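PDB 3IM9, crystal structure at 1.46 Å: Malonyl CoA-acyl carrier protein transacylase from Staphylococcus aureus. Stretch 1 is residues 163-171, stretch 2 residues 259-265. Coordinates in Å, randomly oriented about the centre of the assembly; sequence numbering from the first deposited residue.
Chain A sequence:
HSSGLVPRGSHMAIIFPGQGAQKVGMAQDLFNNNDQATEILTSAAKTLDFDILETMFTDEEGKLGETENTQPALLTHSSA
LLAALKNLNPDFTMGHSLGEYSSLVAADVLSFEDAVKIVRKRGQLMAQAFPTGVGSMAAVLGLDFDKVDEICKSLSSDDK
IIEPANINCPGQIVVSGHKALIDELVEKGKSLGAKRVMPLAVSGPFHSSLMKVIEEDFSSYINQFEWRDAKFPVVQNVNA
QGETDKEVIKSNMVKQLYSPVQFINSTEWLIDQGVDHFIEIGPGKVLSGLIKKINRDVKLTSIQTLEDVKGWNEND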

ATOM      1  N   GLU A 163      17.179  -7.120   1.790  1.00 10.74           N
ATOM      2  CA  GLU A 163      16.401  -7.858   0.781  1.00 11.73           C
ATOM      3  C   GLU A 163      15.574  -6.860  -0.017  1.00 10.13           C
ATOM      4  O   GLU A 163      15.108  -5.851   0.533  1.00 10.43           O
ATOM      5  N   PRO A 164      15.235  -7.161  -1.276  1.00 10.20           N
ATOM      6  CA  PRO A 164      14.246  -6.325  -2.008  1.00 10.93           C
ATOM      7  C   PRO A 164      12.948  -6.459  -1.250  1.00 11.51           C
ATOM      8  O   PRO A 164      12.528  -7.585  -0.819  1.00 13.60           O
ATOM      9  N   ALA A 165      12.312  -5.309  -1.048  1.00 10.28           N
ATOM     10  CA  ALA A 165      11.099  -5.211  -0.254  1.00 10.38           C
ATOM     11  C   ALA A 165       9.922  -4.701  -1.075  1.00 11.17           C
ATOM     12  O   ALA A 165       8.888  -5.364  -1.148  1.00 11.01           O
ATOM     13  N   ASN A 166      10.062  -3.529  -1.693  1.00 11.10           N
ATOM     14  CA  ASN A 166       8.949  -3.001  -2.444  1.00 11.05           C
ATOM     15  C   ASN A 166       9.443  -2.938  -3.872  1.00 12.42           C
ATOM     16  O   ASN A 166      10.350  -2.192  -4.215  1.00 12.42           O
ATOM     17  N   ILE A 167       8.862  -3.762  -4.739  1.00 11.83           N
ATOM     18  CA  ILE A 167       9.249  -3.875  -6.140  1.00 12.30           C
ATOM     19  C   ILE A 167       8.257  -2.993  -6.930  1.00 11.81           C
ATOM     20  O   ILE A 167       7.175  -3.411  -7.233  1.00 11.25           O
ATOM     21  N   ASN A 168       8.623  -1.746  -7.082  1.00 10.25           N
ATOM     22  CA  ASN A 168       7.663  -0.676  -7.454  1.00  9.99           C
ATOM     23  C   ASN A 168       7.518  -0.424  -8.928  1.00 12.09           C
ATOM     24  O   ASN A 168       6.390  -0.379  -9.409  1.00 12.01           O
ATOM     25  N   CYS A 169       8.614  -0.158  -9.625  1.00 11.61           N
ATOM     26  CA  CYS A 169       8.565   0.035 -11.091  1.00 13.19           C
ATOM     27  C   CYS A 169       9.981  -0.146 -11.580  1.00 14.00           C
ATOM     28  O   CYS A 169      10.916  -0.228 -10.799  1.00 14.03           O
ATOM     29  N   PRO A 170      10.183  -0.282 -12.870  1.00 14.22           N
ATOM     30  CA  PRO A 170      11.564  -0.313 -13.376  1.00 15.94           C
ATOM     31  C   PRO A 170      12.330   0.864 -12.878  1.00 14.42           C
ATOM     32  O   PRO A 170      11.874   2.054 -13.012  1.00 14.45           O
ATOM     33  N   GLY A 171      13.483   0.586 -12.221  1.00 15.29           N
ATOM     34  CA  GLY A 171      14.328   1.661 -11.664  1.00 14.53           C
ATOM     35  C   GLY A 171      13.948   2.133 -10.279  1.00 13.43           C
ATOM     36  O   GLY A 171      14.464   3.097  -9.827  1.00 13.63           O
ATOM     37  N   SER A 259       7.089 -10.314   3.458  1.00 10.94           N
ATOM     38  CA  SER A 259       7.352 -10.632   2.051  1.00 11.23           C
ATOM     39  C   SER A 259       7.427  -9.364   1.226  1.00 11.67           C
ATOM     40  O   SER A 259       6.767  -8.363   1.573  1.00 11.50           O
ATOM     41  N   PRO A 260       8.142  -9.373   0.122  1.00 11.84           N
ATOM     42  CA  PRO A 260       8.242  -8.187  -0.748  1.00 11.19           C
ATOM     43  C   PRO A 260       6.866  -7.859  -1.367  1.00  9.56           C
ATOM     44  O   PRO A 260       6.055  -8.772  -1.629  1.00 12.30           O
ATOM     45  N   VAL A 261       6.617  -6.560  -1.580  1.00 10.18           N
ATOM     46  CA  VAL A 261       5.420  -6.083  -2.301  1.00  9.39           C
ATOM     47  C   VAL A 261       5.661  -6.194  -3.756  1.00  9.28           C
ATOM     48  O   VAL A 261       6.521  -5.489  -4.307  1.00 10.43           O
ATOM     49  N   GLN A 262       4.940  -7.119  -4.388  1.00  9.79           N
ATOM     50  CA  GLN A 262       5.127  -7.369  -5.827  1.00 10.45           C
ATOM     51  C   GLN A 262       4.345  -6.421  -6.683  1.00 11.89           C
ATOM     52  O   GLN A 262       3.412  -6.830  -7.399  1.00 11.42           O
ATOM     53  N   PHE A 263       4.629  -5.115  -6.618  1.00 10.25           N
ATOM     54  CA  PHE A 263       3.776  -4.181  -7.365  1.00  9.67           C
ATOM     55  C   PHE A 263       3.916  -4.275  -8.862  1.00 11.11           C
ATOM     56  O   PHE A 263       2.876  -4.194  -9.544  1.00 11.92           O
ATOM     57  N   ILE A 264       5.140  -4.459  -9.358  1.00 11.62           N
ATOM     58  CA  ILE A 264       5.300  -4.604 -10.831  1.00 12.55           C
ATOM     59  C   ILE A 264       4.513  -5.853 -11.289  1.00 11.70           C
ATOM     60  O   ILE A 264       3.713  -5.727 -12.240  1.00 12.38           O
ATOM     61  N   ASN A 265       4.693  -7.017 -10.631  1.00 11.79           N
ATOM     62  CA  ASN A 265       4.069  -8.227 -11.193  1.00 13.44           C
ATOM     63  C   ASN A 265       2.568  -8.141 -11.060  1.00 14.20           C
ATOM     64  O   ASN A 265       1.840  -8.711 -11.889  1.00 13.85           O
TER

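Two distant parts of one chain meet here, burying 464 Å² between them. Strand residues of stretch 1 run parallel to the start of stretch 2, which then turns into a helix at Phe263.

Glu163 points its CB toward stretch 2 but makes no contact; both carboxylate oxygens are hydrogen-bonded elsewhere in the structure. Pro164 points sideways, and Pro164 O lies 3.6 Å from Pro260 CB. Ala165 directs its methyl away, so its contact is made by the backbone: Val261 N donates to Ala165 O at 2.6 Å.

Asn166 (chi1 m) shares a sheet face with Val261 (chi1 t). The end of its side chain leans back, placing Asn166 ND2 3.6 Å from Val261 CG2. This is a packing contact.

Ile167 has the largest area covered by the other stretch, 89 Å². Its backbone is held at both ends: Ile167 N donates to Val261 O at 2.9 Å, and Ile264 N donates to Ile167 O at 3.1 Å. Ile167 is m at chi1 and m at chi2. Ile167 CG1 lies 4.0 Å from Gln262 OE1 and 4.5 Å from Pro260 CB. Ile167 CG2 packs against Ile264 CD1 at 3.7 Å. Gln262, at the N-cap position, is m at both chi1 and chi2, and its end comes nearer to stretch 1.

Asn168 (chi1 m) points its CB away. Asn168 O meets the edge of the Phe263 ring, 3.3 Å from Phe263 CD1, and finds no polar partner in the model. Phe263 itself is t and points toward stretch 1.

Cys169 (p) also points away, but its backbone is covered by Ile264, with Cys169 C 3.5 Å from Ile264 CD1. Ile264 is m, t; this extended side chain also reaches Pro170, with Pro170 CD 4.3 Å from Ile264 CD1. Gly171 makes no contact.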

ATOM      1  CB  GLU A 163      15.356  -8.761   1.491  1.00 13.22           C
ATOM      2  CG  GLU A 163      15.962  -9.904   2.253  1.00 17.66           C
ATOM      3  CD  GLU A 163      15.015 -10.536   3.269  1.00 18.83           C
ATOM      4  OE1 GLU A 163      15.406 -11.548   3.871  1.00 26.04           O
ATOM      5  OE2 GLU A 163      13.899 -10.098   3.465  1.00 18.96           O
ATOM      6  CB  PRO A 164      14.165  -7.031  -3.391  1.00 12.49           C
ATOM      7  CG  PRO A 164      15.600  -7.643  -3.608  1.00 13.73           C
ATOM      8  CD  PRO A 164      15.855  -8.210  -2.159  1.00 11.12           C
ATOM      9  CB  ALA A 165      11.330  -4.315   0.956  1.00 10.62           C
ATOM     10  CB  ASN A 166       8.487  -1.571  -1.974  1.00 11.00           C
ATOM     11  CG  ASN A 166       8.042  -1.442  -0.562  1.00 11.63           C
ATOM     12  OD1 ASN A 166       7.991  -0.263  -0.061  1.00 17.44           O
ATOM     13  ND2 ASN A 166       7.634  -2.442   0.079  1.00 11.82           N
ATOM     14  CB  ILE A 167       9.124  -5.346  -6.612  1.00 12.81           C
ATOM     15  CG1 ILE A 167       9.885  -6.323  -5.661  1.00 19.43           C
ATOM     16  CG2 ILE A 167       9.703  -5.435  -7.995  1.00 13.38           C
ATOM     17  CD1 ILE A 167      11.279  -6.049  -5.363  1.00 24.92           C
ATOM     18  CB  ASN A 168       8.001   0.622  -6.683  1.00 10.41           C
ATOM     19  CG  ASN A 168       7.723   0.480  -5.185  1.00  9.45           C
ATOM     20  OD1 ASN A 168       7.054  -0.459  -4.752  1.00 11.11           O
ATOM     21  ND2 ASN A 168       8.181   1.472  -4.411  1.00 11.56           N
ATOM     22  CB  CYS A 169       8.001   1.411 -11.469  1.00 14.34           C
ATOM     23  SG  CYS A 169       9.025   2.828 -11.000  1.00 13.81           S
ATOM     24  CB  PRO A 170      11.346  -0.185 -14.901  1.00 16.46           C
ATOM     25  CG  PRO A 170      10.057  -0.885 -15.124  1.00 17.66           C
ATOM     26  CD  PRO A 170       9.167  -0.327 -13.958  1.00 15.24           C
ATOM     27  CB  SER A 259       6.196 -11.495   1.512  1.00 11.48           C
ATOM     28  OG  SER A 259       6.094 -12.692   2.329  1.00 14.09           O
ATOM     29  CB  PRO A 260       9.236  -8.575  -1.857  1.00 12.35           C
ATOM     30  CG  PRO A 260       9.672  -9.961  -1.500  1.00 15.54           C
ATOM     31  CD  PRO A 260       8.995 -10.496  -0.314  1.00 12.85           C
ATOM     32  CB  VAL A 261       5.118  -4.621  -1.873  1.00  9.07           C
ATOM     33  CG1 VAL A 261       3.937  -4.078  -2.697  1.00 10.80           C
ATOM     34  CG2 VAL A 261       4.735  -4.563  -0.370  1.00 11.05           C
ATOM     35  CB  GLN A 262       4.783  -8.852  -6.130  1.00 12.88           C
ATOM     36  CG  GLN A 262       5.624  -9.826  -5.287  1.00 13.15           C
ATOM     37  CD  GLN A 262       7.052  -9.937  -5.786  1.00 11.09           C
ATOM     38  OE1 GLN A 262       7.471  -9.357  -6.784  1.00 13.43           O
ATOM     39  NE2 GLN A 262       7.870 -10.650  -4.989  1.00 15.60           N
ATOM     40  CB  PHE A 263       4.016  -2.733  -6.857  1.00  9.53           C
ATOM     41  CG  PHE A 263       2.954  -1.765  -7.382  1.00  8.96           C
ATOM     42  CD1 PHE A 263       3.262  -0.969  -8.467  1.00 10.20           C
ATOM     43  CD2 PHE A 263       1.710  -1.752  -6.800  1.00  9.61           C
ATOM     44  CE1 PHE A 263       2.270  -0.109  -9.023  1.00 10.69           C
ATOM     45  CE2 PHE A 263       0.687  -0.855  -7.269  1.00 11.12           C
ATOM     46  CZ  PHE A 263       0.981  -0.029  -8.400  1.00 10.57           C
ATOM     47  CB  ILE A 264       6.780  -4.725 -11.220  1.00 12.96           C
ATOM     48  CG1 ILE A 264       7.467  -3.374 -10.922  1.00 13.68           C
ATOM     49  CG2 ILE A 264       6.947  -5.016 -12.727  1.00 15.90           C
ATOM     50  CD1 ILE A 264       8.994  -3.517 -11.121  1.00 12.95           C
ATOM     51  CB  ASN A 265       4.600  -9.444 -10.485  1.00 12.13           C
ATOM     52  CG  ASN A 265       6.020  -9.801 -10.864  1.00 16.74           C
ATOM     53  OD1 ASN A 265       6.655 -10.567 -10.126  1.00 20.19           O
ATOM     54  ND2 ASN A 265       6.525  -9.248 -11.913  1.00 16.06           N
TER